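Local coordinates for protein acetyl xylan esterase (Paenibacillus sp. R4, PDB 6AGQ) that is a cold-active acetyl xylan esterase of the alpha/beta-hydrolase clan that probably removes acetyl groups from xylan, at residues Leu144-Pro149 with Lys230-Arg235; Lys263-Met268 with Met314-Ala319; Val60-Ala65 with Leu116-Arg121. All coordinates share one frame; numbering follows the deposited sequence.

In the fold
Going from the N terminus, three contacts close three loops one after another; none nests in or crosses another. Contact 3 comes first, bringing strand 55-63 toward strand 114-118 within the central mixed sheet, with strand 69-77 between them. Contact 1 follows, joining the loop ahead of helix 153-170 to helix 226-236, at the periphery, the contact's centre about 21 Å from that of the chain. Contact 2 closes last, laying the C-terminal helix 309-320 on strand 265-271. Contacts 2 and 3 reach the same sheet with centres about 24 Å apart, whereas contacts 1 and 2, with centres about 36 Å apart, lie on opposite sides of the chain's centre.

Contact 1. Residues Leu144-Pro149 with Lys230-Arg235; sequences LGILDP and KNWFRR
The indole of Trp232 carries a methyl of Ile146 over one face and has Phe233 CD1 in plane at its edge, while Trp232 CE3 in turn stands over the centre of the Phe233 ring. The Ile146 methyl makes a CH-pi contact: CG2 sits 3.9 Å from the centroid of the five-membered ring of Trp232, 22° off the normal. It is offset toward the rim, and Ile146 CG2 comes within 3.7 Å of Trp232 NE1. The six-membered ring is touched by Leu147, whose side chain crosses the indole at about a right angle and brings CD2 obliquely to 3.8 Å from Trp232 CH2. Trp232 holds CG anti to its own N (chi1 -166°), which sends the ring out from the helix toward the loop. Ile146 and Leu147 are the two central residues of a type I beta turn from Gly145 to Asp148, which presents both to the indole; Asp148 N to Gly145 O, at 3.3 Å, closes it. The contact is apolar; the carbonyl of Ile146 is satisfied by Thr249 OG1. Tyr236 stacks on Trp232, and Val246 of helix 243-251 touches both Ile146 and Trp232. The helix also faces the second subunit, where Arg234 forms a salt bridge with Glu304 of that neighbouring chain. This is a loop-to-helix hydrophobic cluster built round one tryptophan, where the loop ahead of helix 153-170 meets helix 226-236, part of the alpha/beta hydrolase's helical excursion between strands 203-207 and 265-271.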
# COMPACT_ATOMS: atom_id res chain seq x y z
N LEU A 144 13.99 -25.47 -8.06
CA LEU A 144 14.73 -26.69 -7.68
C LEU A 144 15.05 -27.52 -8.91
O LEU A 144 14.14 -27.90 -9.65
CB LEU A 144 13.97 -27.50 -6.69
CG LEU A 144 13.73 -26.78 -5.38
CD1 LEU A 144 12.74 -27.61 -4.60
CD2 LEU A 144 15.05 -26.63 -4.60
N GLY A 145 16.36 -27.68 -9.15
CA GLY A 145 16.85 -28.45 -10.32
C GLY A 145 16.63 -27.76 -11.65
O GLY A 145 16.56 -28.42 -12.69
N ILE A 146 16.55 -26.44 -11.63
CA ILE A 146 16.18 -25.66 -12.82
C ILE A 146 17.17 -25.70 -13.98
O ILE A 146 16.77 -25.47 -15.14
CB ILE A 146 15.79 -24.22 -12.50
CG1 ILE A 146 14.91 -23.65 -13.64
CG2 ILE A 146 17.01 -23.36 -12.18
CD1 ILE A 146 14.16 -22.42 -13.19
N LEU A 147 18.43 -26.03 -13.69
CA LEU A 147 19.43 -26.19 -14.76
C LEU A 147 19.47 -27.48 -15.57
O LEU A 147 20.17 -27.52 -16.59
CB LEU A 147 20.81 -25.86 -14.21
CG LEU A 147 20.88 -24.39 -13.73
CD1 LEU A 147 22.27 -24.13 -13.12
CD2 LEU A 147 20.56 -23.38 -14.84
N ASP A 148 18.68 -28.48 -15.21
CA ASP A 148 18.62 -29.73 -15.96
C ASP A 148 17.21 -30.33 -15.86
O ASP A 148 16.80 -30.65 -14.77
CB ASP A 148 19.67 -30.69 -15.40
CG ASP A 148 19.72 -32.08 -16.12
OD1 ASP A 148 19.09 -32.29 -17.21
OD2 ASP A 148 20.40 -32.98 -15.57
N PRO A 149 16.50 -30.56 -17.00
CA PRO A 149 15.15 -31.11 -16.88
C PRO A 149 15.08 -32.50 -16.21
O PRO A 149 14.06 -32.82 -15.64
CB PRO A 149 14.62 -31.17 -18.32
CG PRO A 149 15.82 -31.06 -19.18
CD PRO A 149 16.86 -30.31 -18.41
N LYS A 230 12.43 -15.01 -11.67
CA LYS A 230 13.11 -13.73 -11.73
C LYS A 230 14.12 -13.66 -10.55
O LYS A 230 15.29 -13.29 -10.73
CB LYS A 230 12.06 -12.58 -11.73
CG LYS A 230 12.63 -11.16 -11.73
CD LYS A 230 11.72 -10.12 -11.06
CE LYS A 230 11.85 -10.24 -9.56
NZ LYS A 230 10.96 -9.34 -8.78
N ASN A 231 13.70 -14.09 -9.36
CA ASN A 231 14.63 -14.09 -8.19
C ASN A 231 15.77 -15.08 -8.36
O ASN A 231 16.85 -14.80 -8.00
CB ASN A 231 13.85 -14.27 -6.91
CG ASN A 231 12.94 -13.09 -6.64
OD1 ASN A 231 12.98 -12.11 -7.35
ND2 ASN A 231 12.10 -13.20 -5.67
N TRP A 232 15.56 -16.21 -9.03
CA TRP A 232 16.71 -17.05 -9.45
C TRP A 232 17.77 -16.22 -10.17
O TRP A 232 18.93 -16.23 -9.77
CB TRP A 232 16.29 -18.24 -10.32
CG TRP A 232 17.36 -19.23 -10.46
CD1 TRP A 232 17.63 -20.22 -9.60
CD2 TRP A 232 18.38 -19.30 -11.49
NE1 TRP A 232 18.72 -20.92 -10.01
CE2 TRP A 232 19.19 -20.39 -11.18
CE3 TRP A 232 18.64 -18.58 -12.66
CZ2 TRP A 232 20.30 -20.76 -11.96
CZ3 TRP A 232 19.75 -18.91 -13.44
CH2 TRP A 232 20.57 -20.01 -13.08
N PHE A 233 17.37 -15.50 -11.23
CA PHE A 233 18.31 -14.67 -11.95
C PHE A 233 19.01 -13.71 -11.06
O PHE A 233 20.23 -13.67 -11.08
CB PHE A 233 17.70 -13.97 -13.17
CG PHE A 233 17.45 -14.93 -14.28
CD1 PHE A 233 18.49 -15.43 -14.99
CD2 PHE A 233 16.18 -15.41 -14.52
CE1 PHE A 233 18.30 -16.34 -15.99
CE2 PHE A 233 15.98 -16.34 -15.52
CZ PHE A 233 17.05 -16.82 -16.24
N ARG A 234 18.25 -13.01 -10.23
CA ARG A 234 18.80 -12.05 -9.30
C ARG A 234 19.90 -12.62 -8.43
O ARG A 234 20.85 -11.90 -8.12
CB ARG A 234 17.73 -11.43 -8.41
CG ARG A 234 16.81 -10.45 -9.10
CD ARG A 234 15.69 -10.01 -8.18
NE ARG A 234 16.14 -9.38 -6.92
CZ ARG A 234 16.37 -8.07 -6.77
NH1 ARG A 234 16.19 -7.24 -7.77
NH2 ARG A 234 16.74 -7.57 -5.59
N ARG A 235 19.76 -13.87 -7.97
CA ARG A 235 20.80 -14.51 -7.09
C ARG A 235 21.92 -15.34 -7.76
O ARG A 235 22.99 -15.46 -7.24
CB ARG A 235 20.13 -15.37 -6.08
CG ARG A 235 19.23 -14.58 -5.16
CD ARG A 235 19.66 -14.92 -3.78
NE ARG A 235 18.78 -14.44 -2.73
CZ ARG A 235 19.16 -13.61 -1.76
NH1 ARG A 235 20.36 -13.04 -1.74
NH2 ARG A 235 18.30 -13.31 -0.84

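Contact 2. Residues Lys263-Met268 with Met314-Ala319; sequences KARTLM and MRFIEA
The helix-on-sheet layer of the alpha/beta-hydrolase fold appears here as Phe316 of the C-terminal helix 309-320 lying against Leu267 of strand 265-271. Strand 265-268 and helix 314-319 run antiparallel, their axes at 170° and 10.2 Å apart at closest, as when a helix packs on the parallel strands of such a sheet. The Phe316 ring is the main link. With CG anti to the backbone N (chi1 -174°) it reaches from the helix to the strand and takes Leu267 over one face. At its far end the ring meets Arg265, whose methylene CG lies 3.7 Å from Phe316 CZ; that arginine makes a cation-pi contact with Tyr320, whose ring also meets Phe316. Leu203 and Leu205 of the neighbouring strand 203-207 touch the phenylalanine too. With an alanine here in place of Phe316, a gap between helix and sheet is likely to open, leaving Leu267 and the aliphatic part of Arg265 without their shared partner. Leu267 CD2 adds a second hold at the ring's root, 3.7 Å from Phe316 CB. Leu267 CB makes the CH-pi contact, 3.5 Å from the Phe316 ring centroid and 8° off the normal.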
# COMPACT_ATOMS: atom_id res chain seq x y z
N LYS A 263 -5.76 -34.43 -26.78
CA LYS A 263 -6.93 -34.77 -27.67
C LYS A 263 -8.28 -34.82 -26.95
O LYS A 263 -9.34 -34.83 -27.60
CB LYS A 263 -6.74 -36.13 -28.34
CG LYS A 263 -5.82 -36.16 -29.55
CD LYS A 263 -4.45 -36.77 -29.24
CE LYS A 263 -3.89 -37.57 -30.43
NZ LYS A 263 -3.95 -36.80 -31.70
N ALA A 264 -8.23 -34.91 -25.63
CA ALA A 264 -9.34 -34.63 -24.76
C ALA A 264 -10.05 -33.33 -25.13
O ALA A 264 -9.45 -32.39 -25.59
CB ALA A 264 -8.87 -34.60 -23.26
N ARG A 265 -11.36 -33.33 -24.92
CA ARG A 265 -12.21 -32.15 -24.96
C ARG A 265 -11.91 -31.29 -23.75
O ARG A 265 -11.88 -31.83 -22.67
CB ARG A 265 -13.70 -32.57 -24.99
CG ARG A 265 -14.66 -31.40 -24.93
CD ARG A 265 -16.14 -31.81 -24.94
NE ARG A 265 -16.42 -32.75 -26.01
CZ ARG A 265 -16.79 -32.46 -27.26
NH1 ARG A 265 -17.02 -31.20 -27.68
NH2 ARG A 265 -17.01 -33.47 -28.10
N THR A 266 -11.73 -29.99 -23.93
CA THR A 266 -11.20 -29.09 -22.88
C THR A 266 -12.12 -27.89 -22.63
O THR A 266 -12.63 -27.30 -23.61
CB THR A 266 -9.85 -28.54 -23.29
OG1 THR A 266 -8.97 -29.63 -23.58
CG2 THR A 266 -9.19 -27.71 -22.18
N LEU A 267 -12.36 -27.58 -21.35
CA LEU A 267 -13.09 -26.39 -20.89
C LEU A 267 -12.13 -25.62 -20.05
O LEU A 267 -11.83 -26.03 -18.89
CB LEU A 267 -14.31 -26.73 -20.02
CG LEU A 267 -15.05 -25.52 -19.37
CD1 LEU A 267 -15.74 -24.68 -20.43
CD2 LEU A 267 -16.10 -25.91 -18.37
N MET A 268 -11.67 -24.50 -20.59
CA MET A 268 -10.81 -23.59 -19.89
C MET A 268 -11.47 -22.29 -19.38
O MET A 268 -12.08 -21.59 -20.15
CB MET A 268 -9.62 -23.25 -20.78
CG MET A 268 -8.55 -22.52 -19.97
SD MET A 268 -7.07 -22.03 -20.82
CE MET A 268 -6.41 -23.60 -21.43
N MET A 314 -19.85 -28.43 -13.94
CA MET A 314 -20.93 -29.40 -13.79
C MET A 314 -21.68 -29.63 -15.07
O MET A 314 -21.78 -30.76 -15.46
CB MET A 314 -21.85 -29.05 -12.63
CG MET A 314 -21.17 -29.16 -11.28
SD MET A 314 -22.26 -28.54 -9.99
CE MET A 314 -21.18 -28.30 -8.58
N ARG A 315 -22.13 -28.57 -15.75
CA ARG A 315 -22.84 -28.70 -17.06
C ARG A 315 -21.99 -29.36 -18.15
O ARG A 315 -22.46 -30.17 -18.93
CB ARG A 315 -23.28 -27.34 -17.61
CG ARG A 315 -24.36 -26.65 -16.81
CD ARG A 315 -24.93 -25.42 -17.52
NE ARG A 315 -25.91 -24.76 -16.63
CZ ARG A 315 -27.20 -25.08 -16.51
NH1 ARG A 315 -27.77 -26.06 -17.22
NH2 ARG A 315 -27.94 -24.40 -15.63
N PHE A 316 -20.74 -28.94 -18.24
CA PHE A 316 -19.76 -29.52 -19.12
C PHE A 316 -19.54 -31.02 -18.89
O PHE A 316 -19.59 -31.82 -19.84
CB PHE A 316 -18.45 -28.75 -18.94
CG PHE A 316 -17.38 -29.14 -19.89
CD1 PHE A 316 -17.45 -28.76 -21.22
CD2 PHE A 316 -16.28 -29.84 -19.45
CE1 PHE A 316 -16.45 -29.13 -22.14
CE2 PHE A 316 -15.28 -30.18 -20.32
CZ PHE A 316 -15.37 -29.83 -21.66
N ILE A 317 -19.30 -31.37 -17.63
CA ILE A 317 -19.15 -32.76 -17.21
C ILE A 317 -20.42 -33.58 -17.49
O ILE A 317 -20.33 -34.69 -18.04
CB ILE A 317 -18.70 -32.85 -15.75
CG1 ILE A 317 -17.21 -32.52 -15.72
CG2 ILE A 317 -18.98 -34.25 -15.16
CD1 ILE A 317 -16.67 -32.15 -14.37
N GLU A 318 -21.58 -33.05 -17.11
CA GLU A 318 -22.85 -33.75 -17.37
C GLU A 318 -23.08 -33.95 -18.84
O GLU A 318 -23.60 -34.98 -19.22
CB GLU A 318 -24.05 -33.01 -16.75
CG GLU A 318 -24.44 -33.51 -15.36
CD GLU A 318 -25.65 -34.42 -15.44
OE1 GLU A 318 -26.78 -33.88 -15.59
OE2 GLU A 318 -25.48 -35.66 -15.38
N ALA A 319 -22.72 -32.97 -19.68
CA ALA A 319 -22.92 -33.12 -21.11
C ALA A 319 -22.02 -34.09 -21.82
O ALA A 319 -22.42 -34.68 -22.81
CB ALA A 319 -22.83 -31.76 -21.80

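Contact 3. Residues Val60-Ala65 with Leu116-Arg121; sequences VVYDGA and LAIDVR
Val60 and Ile118 have the nearest CA atoms across the contact, at 8.7 Å, a separation that fits strands 55-63 and 114-118 being second neighbours in the sheet, pointing the same way with strand 69-77 between them. Side chains therefore bridge the gap. Tyr62 does so with its far end: OH lies 3.7 Å from Ile118 CD1, and the ring carbon CE1 is 4.1 Å from Ile118 CG2. That CG2 sits at the edge of the ring, near its plane, so the isoleucine meets the rim of the phenol, and the two side chains cross at about a right angle. Tyr62 holds CG between the backbone N and the carbonyl carbon (chi1 63°), the rotation that takes the phenol across to Ile118. Its hydroxyl is hydrogen-bonded to the carbonyl oxygen of Asp160 in helix 153-170, which also packs on the tyrosine through Ala164. Two residues earlier the spacing is looser: Val60 CG1 and Leu116 CD1 stand 4.3 Å apart, with Tyr74 of strand 69-77 and Val44 of strand 43-46 also touching Val60. Beyond the strands, Gly64 lies near Arg121, the first residue of an Arg-Gly-Gln sequence of the kind found in this esterase family. The guanidinium is held by three carboxylates: NE by Asp160, NH1 by Asp66 and NH2 by Asp129. The chemistry is thus divided: the side chains of the two strands meet by van der Waals contact, with no hydrogen bond between them, while polar bonds from Tyr62 and Arg121 converge on Asp160 and tie both segments to helix 153-170.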
# COMPACT_ATOMS: atom_id res chain seq x y z
N VAL A 60 -5.97 -42.09 1.27
CA VAL A 60 -5.30 -42.83 0.20
C VAL A 60 -3.82 -42.43 0.19
O VAL A 60 -3.51 -41.23 0.39
CB VAL A 60 -6.06 -42.51 -1.10
CG1 VAL A 60 -5.20 -42.61 -2.32
CG2 VAL A 60 -7.32 -43.36 -1.18
N VAL A 61 -2.93 -43.42 0.02
CA VAL A 61 -1.49 -43.21 -0.23
C VAL A 61 -1.05 -44.14 -1.35
O VAL A 61 -1.47 -45.32 -1.40
CB VAL A 61 -0.63 -43.29 1.06
CG1 VAL A 61 -0.75 -44.62 1.78
CG2 VAL A 61 0.83 -42.98 0.75
N TYR A 62 -0.34 -43.59 -2.34
CA TYR A 62 0.37 -44.39 -3.31
C TYR A 62 1.80 -43.91 -3.47
O TYR A 62 2.10 -42.77 -3.21
CB TYR A 62 -0.38 -44.50 -4.67
CG TYR A 62 -0.57 -43.19 -5.41
CD1 TYR A 62 -1.69 -42.39 -5.20
CD2 TYR A 62 0.38 -42.76 -6.33
CE1 TYR A 62 -1.82 -41.17 -5.84
CE2 TYR A 62 0.25 -41.56 -6.98
CZ TYR A 62 -0.87 -40.77 -6.76
OH TYR A 62 -0.98 -39.55 -7.43
N ASP A 63 2.68 -44.76 -3.94
CA ASP A 63 4.10 -44.34 -4.18
C ASP A 63 4.26 -43.57 -5.51
O ASP A 63 3.70 -43.96 -6.55
CB ASP A 63 5.03 -45.56 -4.27
CG ASP A 63 5.29 -46.22 -2.90
OD1 ASP A 63 4.80 -45.75 -1.85
OD2 ASP A 63 6.02 -47.24 -2.92
N GLY A 64 5.04 -42.49 -5.47
CA GLY A 64 5.53 -41.88 -6.68
C GLY A 64 6.62 -42.77 -7.29
O GLY A 64 7.01 -43.79 -6.72
N ALA A 65 7.10 -42.35 -8.43
CA ALA A 65 8.11 -43.10 -9.17
C ALA A 65 9.41 -43.23 -8.40
O ALA A 65 10.03 -44.27 -8.48
CB ALA A 65 8.36 -42.45 -10.52
N LEU A 116 -10.90 -38.02 -6.96
CA LEU A 116 -9.62 -38.13 -6.23
C LEU A 116 -8.97 -36.76 -6.20
O LEU A 116 -8.81 -36.12 -7.25
CB LEU A 116 -8.67 -39.15 -6.92
CG LEU A 116 -7.19 -39.19 -6.47
CD1 LEU A 116 -7.02 -39.89 -5.13
CD2 LEU A 116 -6.43 -39.92 -7.57
N ALA A 117 -8.56 -36.34 -5.00
CA ALA A 117 -7.68 -35.22 -4.85
C ALA A 117 -6.35 -35.63 -4.23
O ALA A 117 -6.35 -36.29 -3.24
CB ALA A 117 -8.34 -34.18 -3.97
N ILE A 118 -5.24 -35.13 -4.75
CA ILE A 118 -3.91 -35.48 -4.26
C ILE A 118 -3.06 -34.27 -3.82
O ILE A 118 -3.26 -33.18 -4.30
CB ILE A 118 -3.10 -36.24 -5.37
CG1 ILE A 118 -2.89 -35.38 -6.60
CG2 ILE A 118 -3.82 -37.54 -5.77
CD1 ILE A 118 -1.97 -36.02 -7.61
N ASP A 119 -2.17 -34.48 -2.87
CA ASP A 119 -1.06 -33.58 -2.57
C ASP A 119 -0.00 -33.53 -3.71
O ASP A 119 0.33 -34.54 -4.27
CB ASP A 119 -0.32 -34.06 -1.38
CG ASP A 119 -1.06 -33.89 -0.01
OD1 ASP A 119 -2.04 -33.09 0.13
OD2 ASP A 119 -0.57 -34.56 0.94
N VAL A 120 0.58 -32.35 -3.93
CA VAL A 120 1.73 -32.12 -4.79
C VAL A 120 2.90 -32.16 -3.82
O VAL A 120 2.86 -31.53 -2.77
CB VAL A 120 1.68 -30.73 -5.49
CG1 VAL A 120 2.96 -30.47 -6.29
CG2 VAL A 120 0.46 -30.60 -6.37
N ARG A 121 3.89 -32.95 -4.16
CA ARG A 121 4.97 -33.31 -3.29
C ARG A 121 5.77 -32.16 -2.62
O ARG A 121 6.17 -31.19 -3.25
CB ARG A 121 5.90 -34.25 -4.05
CG ARG A 121 6.47 -33.63 -5.31
CD ARG A 121 7.72 -34.33 -5.71
NE ARG A 121 7.40 -35.73 -5.97
CZ ARG A 121 8.27 -36.72 -5.89
NH1 ARG A 121 7.87 -37.95 -6.20
NH2 ARG A 121 9.54 -36.47 -5.51